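Local coordinates for NAD-dependent aldehyde dehydrogenase (Sinorhizobium meliloti, PDB 3U4J), which probably oxidises aldehydes to the corresponding acids, using NAD or NADP as electron acceptor, at residues R22-V27 with S31-S36; S38-V43 with T225-P230; E353-Y358 with L382-T387; A361-G366 with T387-V392. All blocks are in the same frame, centred on the assembly; numbering follows the deposited sequence.

How the interactions relate
Interactions 1 and 2 lie on the same side of the chain's centre, their centres about 11 Å apart, and touch where Met25 meets Thr225. Interactions 3 and 4 lie further off, pair the same helix 349-364 with the same strand 383-390, and share Thr387. Interaction 1 is partly exposed and mixes hairpin backbone bonds, an exposed salt bridge and apolar packing beneath. The other three are buried and small: interaction 2 is wholly apolar, a methyl over a tyrosine face; interaction 3 adds one histidine-tyrosine bond to similar CH-pi packing; interaction 4, nearer the C-terminal end of the helix, uses a phenylalanine rim and no polar bond.

Interaction 1 of 4, residues R22-V27 with S31-S36; sequences RYQMLV and SVDAAS
Met25 and Val32 form an antiparallel hydrogen-bonded pair in the two-stranded hairpin of strands 25-27 and 30-32. The bond from Val32 N to Met25 O is 2.9 Å long and fairly straight (159°), with the donor above the carbonyl plane; the return bond from Met25 N to Val32 O is weak. The same carbonyl, Met25 O, also receives a CH contact from Ser31 CA at 3.2 Å, next to the non-hydrogen-bonded pair Leu26-Ser31. A water joins Gln24 O to Ser31 OG, and that hydroxyl is also bonded to Arg212.

Charged and polar side chains gather on Asp33. Arg22 NH2 makes a salt bridge to Asp33 OD1 (2.6 Å), and Gln24 NE2 donates to the same oxygen at 3.2 Å from above the carboxylate plane. The guanidinium and carboxylate planes are turned 48° apart. Gln24 CG lies over one face of the guanidinium, 3.9 Å above it.

Apolar contacts centre on the sheet face that carries Met25 and Val32. Met25, a selenomethionine, bends at chi3 (-82°), bringing CE to Ala34, where CE lies 3.4 Å from Ala34 CA, tighter than usual, and 3.9 Å from Ala34 CB. Val32 CG2 meets both Met25 CB and Val27 CG2. Beyond them helix 60-75 packs on Met25, Val27 and Ala34.

With two donors on one carboxylate oxygen, Asp33 ties together the chain on either side of Tyr23 just outside the short strands, and the arginine and amide probably stabilise its negative charge at the protein surface.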
loop_
_atom_site.group_PDB
_atom_site.type_symbol
_atom_site.label_atom_id
_atom_site.label_comp_id
_atom_site.label_asym_id
_atom_site.label_seq_id
_atom_site.Cartn_x
_atom_site.Cartn_y
_atom_site.Cartn_z
ATOM N N ARG A 22 25.127 -23.199 31.866
ATOM C CA ARG A 22 24.823 -22.101 32.796
ATOM C C ARG A 22 24.772 -20.835 31.963
ATOM O O ARG A 22 25.731 -20.523 31.255
ATOM C CB ARG A 22 25.874 -21.973 33.918
ATOM C CG ARG A 22 25.642 -20.773 34.919
ATOM C CD ARG A 22 26.881 -19.839 34.976
ATOM N NE ARG A 22 26.746 -18.674 35.871
ATOM C CZ ARG A 22 27.587 -17.632 35.892
ATOM N NH1 ARG A 22 28.627 -17.573 35.058
ATOM N NH2 ARG A 22 27.388 -16.638 36.742
ATOM N N TYR A 23 23.643 -20.132 32.012
ATOM C CA TYR A 23 23.450 -18.943 31.187
ATOM C C TYR A 23 23.334 -17.702 32.037
ATOM O O TYR A 23 22.941 -17.780 33.200
ATOM C CB TYR A 23 22.154 -19.031 30.381
ATOM C CG TYR A 23 22.043 -20.207 29.439
ATOM C CD1 TYR A 23 22.375 -20.082 28.086
ATOM C CD2 TYR A 23 21.552 -21.426 29.898
ATOM C CE1 TYR A 23 22.260 -21.181 27.208
ATOM C CE2 TYR A 23 21.421 -22.520 29.043
ATOM C CZ TYR A 23 21.788 -22.380 27.698
ATOM O OH TYR A 23 21.660 -23.458 26.887
ATOM N N GLN A 24 23.644 -16.556 31.436
ATOM C CA GLN A 24 23.487 -15.272 32.097
ATOM C C GLN A 24 22.496 -14.369 31.358
ATOM O O GLN A 24 22.310 -14.491 30.126
ATOM C CB GLN A 24 24.842 -14.580 32.203
ATOM C CG GLN A 24 25.802 -15.214 33.247
ATOM C CD GLN A 24 27.091 -14.435 33.326
ATOM O OE1 GLN A 24 27.862 -14.378 32.355
ATOM N NE2 GLN A 24 27.319 -13.788 34.464
HETATM N N MSE A 25 21.877 -13.456 32.106
HETATM C CA MSE A 25 21.063 -12.408 31.500
HETATM C C MSE A 25 21.941 -11.528 30.635
HETATM O O MSE A 25 23.172 -11.574 30.741
HETATM C CB MSE A 25 20.336 -11.595 32.568
HETATM C CG MSE A 25 19.326 -12.440 33.342
HETATM SE SE MSE A 25 18.276 -11.280 34.541
HETATM C CE MSE A 25 19.483 -11.104 36.040
ATOM N N LEU A 26 21.335 -10.746 29.757
ATOM C CA LEU A 26 22.143 -9.859 28.950
ATOM C C LEU A 26 21.504 -8.493 28.966
ATOM O O LEU A 26 20.424 -8.309 28.452
ATOM C CB LEU A 26 22.344 -10.453 27.547
ATOM C CG LEU A 26 23.023 -9.772 26.340
ATOM C CD1 LEU A 26 23.708 -8.467 26.561
ATOM C CD2 LEU A 26 23.895 -10.790 25.568
ATOM N N VAL A 27 22.191 -7.532 29.584
ATOM C CA VAL A 27 21.668 -6.200 29.794
ATOM C C VAL A 27 22.719 -5.160 29.429
ATOM O O VAL A 27 23.843 -5.208 29.936
ATOM C CB VAL A 27 21.234 -6.038 31.279
ATOM C CG1 VAL A 27 20.769 -4.627 31.569
ATOM C CG2 VAL A 27 20.114 -7.040 31.614
ATOM N N SER A 31 26.810 -9.601 29.885
ATOM C CA SER A 31 26.247 -10.796 30.494
ATOM C C SER A 31 26.321 -10.674 32.028
ATOM O O SER A 31 27.387 -10.421 32.594
ATOM C CB SER A 31 26.975 -12.037 30.002
ATOM O OG SER A 31 26.791 -12.212 28.595
ATOM N N VAL A 32 25.187 -10.824 32.697
ATOM C CA VAL A 32 25.117 -10.518 34.126
ATOM C C VAL A 32 24.288 -11.562 34.868
ATOM O O VAL A 32 23.402 -12.187 34.281
ATOM C CB VAL A 32 24.540 -9.100 34.434
ATOM C CG1 VAL A 32 25.479 -8.010 33.975
ATOM C CG2 VAL A 32 23.151 -8.895 33.823
ATOM N N ASP A 33 24.593 -11.730 36.157
ATOM C CA ASP A 33 23.796 -12.553 37.050
ATOM C C ASP A 33 22.687 -11.685 37.617
ATOM O O ASP A 33 22.692 -10.470 37.438
ATOM C CB ASP A 33 24.665 -13.055 38.209
ATOM C CG ASP A 33 25.802 -13.953 37.748
ATOM O OD1 ASP A 33 25.572 -14.824 36.892
ATOM O OD2 ASP A 33 26.930 -13.773 38.253
ATOM N N ALA A 34 21.725 -12.304 38.294
ATOM C CA ALA A 34 20.851 -11.539 39.170
ATOM C C ALA A 34 21.702 -10.948 40.288
ATOM O O ALA A 34 22.676 -11.570 40.736
ATOM C CB ALA A 34 19.773 -12.413 39.749
ATOM N N ALA A 35 21.337 -9.754 40.752
ATOM C CA ALA A 35 22.083 -9.138 41.873
ATOM C C ALA A 35 22.199 -10.114 43.049
ATOM O O ALA A 35 23.252 -10.173 43.729
ATOM C CB ALA A 35 21.433 -7.815 42.320
ATOM N N SER A 36 21.140 -10.898 43.269
ATOM C CA SER A 36 21.109 -11.867 44.383
ATOM C C SER A 36 21.939 -13.130 44.150
ATOM O O SER A 36 22.163 -13.911 45.094
ATOM C CB SER A 36 19.676 -12.318 44.653
ATOM O OG SER A 36 19.242 -13.094 43.551
HETATM O O HOH W 1 24.275 -13.442 28.256
#

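Interaction 2 of 4, residues S38-V43 with T225-P230; sequences STIDRV and TGYGDP
Ile40, on the antiparallel strand pair 39-43 and 51-56, packs against Gly226 and Tyr227 in the strand-turn-helix loop between strand 221-223 and helix 231-237, part of the Rossmann-like half of the aldehyde dehydrogenase fold. No hydrogen bond crosses the contact.

The isoleucine carries it with its longer branch. CG1 lies anti to the carbonyl carbon (chi1 -70°) and the branch then runs out extended, so that CD1 reaches the loop. CD1 lies 3.6 Å from Gly226 CA and also sits over the tyrosine, and so packs on backbone and ring at once. Behind it, Ile40 CG1 is 3.8 Å from Tyr227 CZ, toward the hydroxyl end of the ring.

Tyr227 has its CG anti to the carbonyl carbon as well (chi1 -66°), which swings the ring from the loop back across the isoleucine and presents a face to it. The backbone of Gly226 is extended but at positive phi, where a beta carbon would press on the carbonyl oxygen of Thr225. The Gly226 carbonyl oxygen accepts a hydrogen bond from Lys195, while Glu57 and Glu198 touch the tyrosine. Strand 39-43 is held by backbone bonds between Ile40 and Trp55.

The CH-pi contact is nearly central: Ile40 CD1 stands 3.9 Å from the centroid of the Tyr227 ring, 12° off its normal.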
loop_
_atom_site.group_PDB
_atom_site.type_symbol
_atom_site.label_atom_id
_atom_site.label_comp_id
_atom_site.label_asym_id
_atom_site.label_seq_id
_atom_site.Cartn_x
_atom_site.Cartn_y
_atom_site.Cartn_z
ATOM N N SER A 38 20.719 -15.545 42.658
ATOM C CA SER A 38 19.756 -16.661 42.649
ATOM C C SER A 38 19.563 -17.152 41.195
ATOM O O SER A 38 19.680 -16.367 40.252
ATOM C CB SER A 38 18.424 -16.258 43.308
ATOM O OG SER A 38 17.475 -17.342 43.268
ATOM N N THR A 39 19.340 -18.447 41.034
ATOM C CA THR A 39 19.180 -19.056 39.709
ATOM C C THR A 39 18.023 -20.054 39.714
ATOM O O THR A 39 17.484 -20.404 40.782
ATOM C CB THR A 39 20.466 -19.791 39.238
ATOM O OG1 THR A 39 20.721 -20.882 40.127
ATOM C CG2 THR A 39 21.695 -18.859 39.204
ATOM N N ILE A 40 17.637 -20.492 38.516
ATOM C CA ILE A 40 16.547 -21.453 38.307
ATOM C C ILE A 40 17.135 -22.543 37.451
ATOM O O ILE A 40 17.851 -22.249 36.506
ATOM C CB ILE A 40 15.363 -20.800 37.511
ATOM C CG1 ILE A 40 14.645 -19.770 38.381
ATOM C CG2 ILE A 40 14.332 -21.871 37.013
ATOM C CD1 ILE A 40 13.869 -18.734 37.574
ATOM N N ASP A 41 16.870 -23.790 37.789
ATOM C CA ASP A 41 17.333 -24.905 36.972
ATOM C C ASP A 41 16.187 -25.395 36.079
ATOM O O ASP A 41 15.013 -25.311 36.458
ATOM C CB ASP A 41 17.749 -26.087 37.864
ATOM C CG ASP A 41 19.037 -25.836 38.667
ATOM O OD1 ASP A 41 19.833 -24.924 38.372
ATOM O OD2 ASP A 41 19.276 -26.615 39.612
ATOM N N ARG A 42 16.550 -25.939 34.925
ATOM C CA ARG A 42 15.616 -26.650 34.056
ATOM C C ARG A 42 16.036 -28.118 33.946
ATOM O O ARG A 42 17.133 -28.424 33.489
ATOM C CB ARG A 42 15.583 -26.031 32.631
ATOM C CG ARG A 42 14.733 -26.812 31.647
ATOM C CD ARG A 42 13.315 -27.000 32.170
ATOM N NE ARG A 42 12.385 -27.389 31.105
ATOM C CZ ARG A 42 11.170 -27.900 31.308
ATOM N NH1 ARG A 42 10.735 -28.116 32.549
ATOM N NH2 ARG A 42 10.400 -28.222 30.263
ATOM N N VAL A 43 15.146 -29.015 34.339
ATOM C CA VAL A 43 15.343 -30.441 34.168
ATOM C C VAL A 43 14.717 -30.796 32.835
ATOM O O VAL A 43 13.619 -30.323 32.521
ATOM C CB VAL A 43 14.677 -31.256 35.335
ATOM C CG1 VAL A 43 14.607 -32.756 35.026
ATOM C CG2 VAL A 43 15.463 -31.051 36.667
ATOM N N THR A 225 15.623 -13.225 32.806
ATOM C CA THR A 225 15.062 -14.539 33.076
ATOM C C THR A 225 14.535 -14.582 34.515
ATOM O O THR A 225 14.974 -13.810 35.393
ATOM C CB THR A 225 16.104 -15.661 32.848
ATOM O OG1 THR A 225 17.253 -15.442 33.692
ATOM C CG2 THR A 225 16.566 -15.678 31.366
ATOM N N GLY A 226 13.603 -15.483 34.759
ATOM C CA GLY A 226 12.984 -15.531 36.066
ATOM C C GLY A 226 11.603 -16.143 36.005
ATOM O O GLY A 226 11.178 -16.681 34.955
ATOM N N TYR A 227 10.882 -16.053 37.122
ATOM C CA TYR A 227 9.519 -16.566 37.124
ATOM C C TYR A 227 8.590 -15.603 36.392
ATOM O O TYR A 227 9.047 -14.542 35.908
ATOM C CB TYR A 227 9.070 -16.869 38.560
ATOM C CG TYR A 227 9.857 -17.999 39.153
ATOM C CD1 TYR A 227 9.668 -19.307 38.712
ATOM C CD2 TYR A 227 10.802 -17.769 40.154
ATOM C CE1 TYR A 227 10.406 -20.363 39.259
ATOM C CE2 TYR A 227 11.544 -18.822 40.704
ATOM C CZ TYR A 227 11.332 -20.107 40.258
ATOM O OH TYR A 227 12.045 -21.166 40.795
ATOM N N GLY A 228 7.306 -15.956 36.292
ATOM C CA GLY A 228 6.333 -15.083 35.615
ATOM C C GLY A 228 6.346 -13.672 36.204
ATOM O O GLY A 228 6.383 -12.669 35.482
ATOM N N ASP A 229 6.318 -13.594 37.532
ATOM C CA ASP A 229 6.514 -12.324 38.222
ATOM C C ASP A 229 7.798 -12.455 39.040
ATOM O O ASP A 229 8.198 -13.570 39.391
ATOM C CB ASP A 229 5.312 -11.988 39.122
ATOM C CG ASP A 229 4.074 -11.572 38.323
ATOM O OD1 ASP A 229 4.206 -10.965 37.232
ATOM O OD2 ASP A 229 2.953 -11.862 38.775
ATOM N N PRO A 230 8.464 -11.333 39.342
ATOM C CA PRO A 230 8.208 -9.913 39.051
ATOM C C PRO A 230 8.307 -9.443 37.585
ATOM O O PRO A 230 7.760 -8.390 37.269
ATOM C CB PRO A 230 9.321 -9.210 39.839
ATOM C CG PRO A 230 10.387 -10.257 39.991
ATOM C CD PRO A 230 9.591 -11.481 40.278
#

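Interaction 3 of 4, residues E353-Y358 with L382-T387; sequences EKVHSY and LYYAPT
Val355 and His356, neighbours on helix 349-364, both close on the side chain of Tyr384, which points to the helix from strand 383-390. The helix itself is regular here, with a backbone bond of 2.8 Å from Ser357 N to Glu353 O.

Val355 comes first. Its CG1, anti to the backbone N, is directed over one face of the tyrosine, lying 4.1 Å from the centroid of the Tyr384 ring and only 6° off the normal. This is a CH-pi contact close to the ring centre, made as the two side chains run past each other in opposite directions.

His356 follows and approaches from the rim. Its imidazole and the phenol meet rim to rim, planes 52° apart, neither lying over the other. ND1 reaches the tyrosine hydroxyl in a hydrogen bond of 2.8 Å between His356 ND1 and Tyr384 OH, nearly straight at 166°. Tyr384 CE1 packs 3.8 Å from His356 CB, so the imidazole's stem joins the contact.

Further along the same helix, Val359 touches Tyr384 and Thr387, while Arg375 and Glu374 meet Tyr384 and His356 respectively. Within 382-387, Thr387 OG1 donates to Ala385 O at 2.7 Å, bracing the chain beyond the tyrosine.

The contact joins helix to sheet in the domain that in this family carries the catalytic cysteine, though away from the calcium site. A buried tyrosine gains an apolar cover for its ring and a polar partner for its hydroxyl; the geometry fits either atom as donor, and which one donates would depend on the imidazole's tautomer.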
loop_
_atom_site.group_PDB
_atom_site.type_symbol
_atom_site.label_atom_id
_atom_site.label_comp_id
_atom_site.label_asym_id
_atom_site.label_seq_id
_atom_site.Cartn_x
_atom_site.Cartn_y
_atom_site.Cartn_z
ATOM N N GLU A 353 -0.308 -33.416 34.294
ATOM C CA GLU A 353 -1.458 -33.675 35.183
ATOM C C GLU A 353 -2.713 -32.919 34.722
ATOM O O GLU A 353 -3.804 -33.483 34.696
ATOM C CB GLU A 353 -1.121 -33.358 36.644
ATOM C CG GLU A 353 -0.194 -34.424 37.294
ATOM C CD GLU A 353 0.501 -33.965 38.607
ATOM O OE1 GLU A 353 0.286 -32.819 39.073
ATOM O OE2 GLU A 353 1.278 -34.772 39.180
ATOM N N LYS A 354 -2.541 -31.660 34.323
ATOM C CA LYS A 354 -3.644 -30.882 33.784
ATOM C C LYS A 354 -4.212 -31.519 32.508
ATOM O O LYS A 354 -5.439 -31.682 32.390
ATOM C CB LYS A 354 -3.219 -29.434 33.528
ATOM C CG LYS A 354 -4.382 -28.480 33.305
ATOM C CD LYS A 354 -3.854 -27.071 33.062
ATOM C CE LYS A 354 -4.938 -26.014 33.266
ATOM N NZ LYS A 354 -4.485 -24.686 32.751
ATOM N N VAL A 355 -3.329 -31.911 31.583
ATOM C CA VAL A 355 -3.770 -32.635 30.380
ATOM C C VAL A 355 -4.562 -33.901 30.755
ATOM O O VAL A 355 -5.640 -34.147 30.200
ATOM C CB VAL A 355 -2.609 -32.985 29.428
ATOM C CG1 VAL A 355 -3.089 -33.940 28.299
ATOM C CG2 VAL A 355 -1.969 -31.693 28.833
ATOM N N HIS A 356 -4.040 -34.690 31.698
ATOM C CA HIS A 356 -4.755 -35.898 32.144
ATOM C C HIS A 356 -6.100 -35.567 32.809
ATOM O O HIS A 356 -7.085 -36.274 32.608
ATOM C CB HIS A 356 -3.897 -36.773 33.077
ATOM C CG HIS A 356 -4.480 -38.137 33.290
ATOM N ND1 HIS A 356 -4.680 -39.022 32.254
ATOM C CD2 HIS A 356 -4.952 -38.749 34.406
ATOM C CE1 HIS A 356 -5.226 -40.132 32.725
ATOM N NE2 HIS A 356 -5.416 -39.988 34.024
ATOM N N SER A 357 -6.132 -34.481 33.583
ATOM C CA SER A 357 -7.378 -33.991 34.164
ATOM C C SER A 357 -8.464 -33.719 33.111
ATOM O O SER A 357 -9.641 -34.010 33.322
ATOM C CB SER A 357 -7.111 -32.709 34.944
ATOM O OG SER A 357 -8.267 -32.342 35.674
ATOM N N TYR A 358 -8.089 -33.113 31.988
ATOM C CA TYR A 358 -9.042 -32.899 30.923
ATOM C C TYR A 358 -9.528 -34.216 30.280
ATOM O O TYR A 358 -10.718 -34.369 29.968
ATOM C CB TYR A 358 -8.448 -31.945 29.872
ATOM C CG TYR A 358 -8.630 -30.486 30.227
ATOM C CD1 TYR A 358 -9.910 -29.939 30.333
ATOM C CD2 TYR A 358 -7.526 -29.644 30.459
ATOM C CE1 TYR A 358 -10.095 -28.592 30.661
ATOM C CE2 TYR A 358 -7.706 -28.284 30.764
ATOM C CZ TYR A 358 -9.000 -27.779 30.877
ATOM O OH TYR A 358 -9.224 -26.452 31.173
ATOM N N LEU A 382 8.508 -37.228 30.911
ATOM C CA LEU A 382 7.122 -36.759 30.845
ATOM C C LEU A 382 6.537 -36.981 29.450
ATOM O O LEU A 382 6.838 -36.238 28.498
ATOM C CB LEU A 382 7.028 -35.293 31.265
ATOM C CG LEU A 382 7.688 -34.905 32.594
ATOM C CD1 LEU A 382 7.940 -33.391 32.729
ATOM C CD2 LEU A 382 6.878 -35.433 33.773
ATOM N N TYR A 383 5.729 -38.025 29.315
ATOM C CA TYR A 383 5.139 -38.338 28.022
ATOM C C TYR A 383 3.663 -38.668 28.162
ATOM O O TYR A 383 3.272 -39.426 29.070
ATOM C CB TYR A 383 5.863 -39.512 27.380
ATOM C CG TYR A 383 7.344 -39.254 27.161
ATOM C CD1 TYR A 383 7.782 -38.501 26.076
ATOM C CD2 TYR A 383 8.301 -39.781 28.041
ATOM C CE1 TYR A 383 9.158 -38.270 25.867
ATOM C CE2 TYR A 383 9.664 -39.555 27.856
ATOM C CZ TYR A 383 10.085 -38.797 26.751
ATOM O OH TYR A 383 11.416 -38.570 26.547
ATOM N N TYR A 384 2.857 -38.122 27.250
ATOM C CA TYR A 384 1.426 -38.393 27.238
ATOM C C TYR A 384 1.061 -39.057 25.918
ATOM O O TYR A 384 1.521 -38.635 24.866
ATOM C CB TYR A 384 0.611 -37.115 27.500
ATOM C CG TYR A 384 -0.759 -37.462 28.040
ATOM C CD1 TYR A 384 -0.967 -37.592 29.416
ATOM C CD2 TYR A 384 -1.815 -37.755 27.179
ATOM C CE1 TYR A 384 -2.223 -37.989 29.937
ATOM C CE2 TYR A 384 -3.068 -38.130 27.677
ATOM C CZ TYR A 384 -3.257 -38.245 29.053
ATOM O OH TYR A 384 -4.474 -38.617 29.538
ATOM N N ALA A 385 0.264 -40.124 25.969
ATOM C CA ALA A 385 -0.053 -40.870 24.759
ATOM C C ALA A 385 -0.916 -40.053 23.782
ATOM O O ALA A 385 -1.757 -39.285 24.212
ATOM C CB ALA A 385 -0.781 -42.152 25.123
ATOM N N PRO A 386 -0.702 -40.219 22.464
ATOM C CA PRO A 386 -1.636 -39.642 21.510
ATOM C C PRO A 386 -3.064 -40.087 21.835
ATOM O O PRO A 386 -3.329 -41.300 22.007
ATOM C CB PRO A 386 -1.184 -40.243 20.182
ATOM C CG PRO A 386 0.269 -40.418 20.351
ATOM C CD PRO A 386 0.441 -40.861 21.781
ATOM N N THR A 387 -3.959 -39.111 21.909
ATOM C CA THR A 387 -5.304 -39.333 22.427
ATOM C C THR A 387 -6.375 -38.802 21.489
ATOM O O THR A 387 -6.274 -37.668 20.991
ATOM C CB THR A 387 -5.441 -38.686 23.833
ATOM O OG1 THR A 387 -4.441 -39.245 24.712
ATOM C CG2 THR A 387 -6.873 -38.897 24.427
#

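Interaction 4 of 4, residues A361-G366 with T387-V392; sequences AGITSG and TVFAGV
Phe389 meets the last turns of helix 349-364 with the rim of its ring. Ile363 CG1 lies in the ring plane, at the edge, 3.9 Å from Phe389 CE1 and 4.0 Å from Phe389 CZ. Beside it Gly362 offers only backbone: its C atom is 4.1 Å from Phe389 CE1, approaching obliquely. The two side chains cross at about a right angle, and no hydrogen bond crosses the contact.

Conformation sets this meeting. The phenylalanine points its side chain to the helix from strand 383-390, with CG anti to the carbonyl carbon (chi1 -77°), and the far end of the ring slots in beside Gly362. With no beta carbon at Gly362 the ring can come right up to the helix backbone. Ile363 holds CG1 beside its own backbone N, which sets that branch at the ring edge.

One step out, the helix terminates in a Schellman motif. Gly366, with a positive phi of 99°, turns the chain away, and its N bonds to Ile363 O at 3.0 Å. The bond from Ser365 N to Ala361 O, 2.9 Å, belongs to the last helical turn before it. The chain then leads into strand 368-371.

Around the ring, Leu369 of that strand, Val407 of strand 407-413 and Ile398 of helix 397-400 also touch Phe389, whose carbonyl oxygen accepts a bond from Thr410 OG1. Strand 383-390 runs antiparallel to 368-371 and parallel to 407-413 in the mixed sheet, and Phe389 projects from it into the layer shared by helices 349-364 and 397-400.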
loop_
_atom_site.group_PDB
_atom_site.type_symbol
_atom_site.label_atom_id
_atom_site.label_comp_id
_atom_site.label_asym_id
_atom_site.label_seq_id
_atom_site.Cartn_x
_atom_site.Cartn_y
_atom_site.Cartn_z
ATOM N N ALA A 361 -11.939 -35.710 32.655
ATOM C CA ALA A 361 -13.195 -34.982 32.482
ATOM C C ALA A 361 -13.967 -35.402 31.221
ATOM O O ALA A 361 -15.203 -35.544 31.261
ATOM C CB ALA A 361 -12.966 -33.481 32.498
ATOM N N GLY A 362 -13.255 -35.591 30.112
ATOM C CA GLY A 362 -13.881 -36.053 28.865
ATOM C C GLY A 362 -14.590 -37.395 29.012
ATOM O O GLY A 362 -15.691 -37.577 28.516
ATOM N N ILE A 363 -13.947 -38.338 29.681
ATOM C CA ILE A 363 -14.546 -39.657 29.944
ATOM C C ILE A 363 -15.816 -39.504 30.811
ATOM O O ILE A 363 -16.862 -40.110 30.519
ATOM C CB ILE A 363 -13.500 -40.608 30.602
ATOM C CG1 ILE A 363 -12.261 -40.730 29.697
ATOM C CG2 ILE A 363 -14.105 -42.023 30.902
ATOM C CD1 ILE A 363 -10.982 -41.199 30.406
ATOM N N THR A 364 -15.745 -38.674 31.848
ATOM C CA THR A 364 -16.902 -38.521 32.738
ATOM C C THR A 364 -18.073 -37.828 32.030
ATOM O O THR A 364 -19.235 -38.070 32.364
ATOM C CB THR A 364 -16.573 -37.815 34.079
ATOM O OG1 THR A 364 -16.414 -36.424 33.855
ATOM C CG2 THR A 364 -15.330 -38.368 34.733
ATOM N N SER A 365 -17.761 -36.994 31.031
ATOM C CA SER A 365 -18.766 -36.326 30.221
ATOM C C SER A 365 -19.487 -37.315 29.304
ATOM O O SER A 365 -20.523 -36.992 28.770
ATOM C CB SER A 365 -18.127 -35.220 29.346
ATOM O OG SER A 365 -17.619 -34.133 30.108
ATOM N N GLY A 366 -18.913 -38.495 29.091
ATOM C CA GLY A 366 -19.514 -39.503 28.204
ATOM C C GLY A 366 -18.935 -39.564 26.802
ATOM O O GLY A 366 -19.510 -40.185 25.921
ATOM N N THR A 387 -3.959 -39.111 21.909
ATOM C CA THR A 387 -5.304 -39.333 22.427
ATOM C C THR A 387 -6.375 -38.802 21.489
ATOM O O THR A 387 -6.274 -37.668 20.991
ATOM C CB THR A 387 -5.441 -38.686 23.833
ATOM O OG1 THR A 387 -4.441 -39.245 24.712
ATOM C CG2 THR A 387 -6.873 -38.897 24.427
ATOM N N VAL A 388 -7.399 -39.624 21.248
ATOM C CA VAL A 388 -8.535 -39.237 20.408
ATOM C C VAL A 388 -9.871 -39.538 21.110
ATOM O O VAL A 388 -10.082 -40.654 21.598
ATOM C CB VAL A 388 -8.508 -39.962 19.054
ATOM C CG1 VAL A 388 -9.745 -39.590 18.225
ATOM C CG2 VAL A 388 -7.215 -39.659 18.293
ATOM N N PHE A 389 -10.740 -38.530 21.185
ATOM C CA PHE A 389 -12.129 -38.697 21.639
ATOM C C PHE A 389 -13.104 -38.574 20.473
ATOM O O PHE A 389 -12.948 -37.699 19.600
ATOM C CB PHE A 389 -12.509 -37.648 22.666
ATOM C CG PHE A 389 -11.980 -37.900 24.043
ATOM C CD1 PHE A 389 -12.581 -38.856 24.886
ATOM C CD2 PHE A 389 -10.921 -37.135 24.534
ATOM C CE1 PHE A 389 -12.106 -39.063 26.219
ATOM C CE2 PHE A 389 -10.427 -37.328 25.846
ATOM C CZ PHE A 389 -11.031 -38.307 26.696
ATOM N N ALA A 390 -14.109 -39.444 20.465
ATOM C CA ALA A 390 -15.184 -39.379 19.494
ATOM C C ALA A 390 -16.466 -39.065 20.248
ATOM O O ALA A 390 -16.500 -39.141 21.478
ATOM C CB ALA A 390 -15.309 -40.695 18.771
ATOM N N GLY A 391 -17.520 -38.689 19.522
ATOM C CA GLY A 391 -18.820 -38.434 20.171
ATOM C C GLY A 391 -18.817 -37.207 21.061
ATOM O O GLY A 391 -19.575 -37.112 22.028
ATOM N N VAL A 392 -17.960 -36.247 20.743
ATOM C CA VAL A 392 -17.862 -35.059 21.570
ATOM C C VAL A 392 -19.004 -34.109 21.172
ATOM O O VAL A 392 -19.338 -33.977 19.992
ATOM C CB VAL A 392 -16.472 -34.410 21.487
ATOM C CG1 VAL A 392 -16.384 -33.222 22.445
ATOM C CG2 VAL A 392 -15.381 -35.448 21.822
#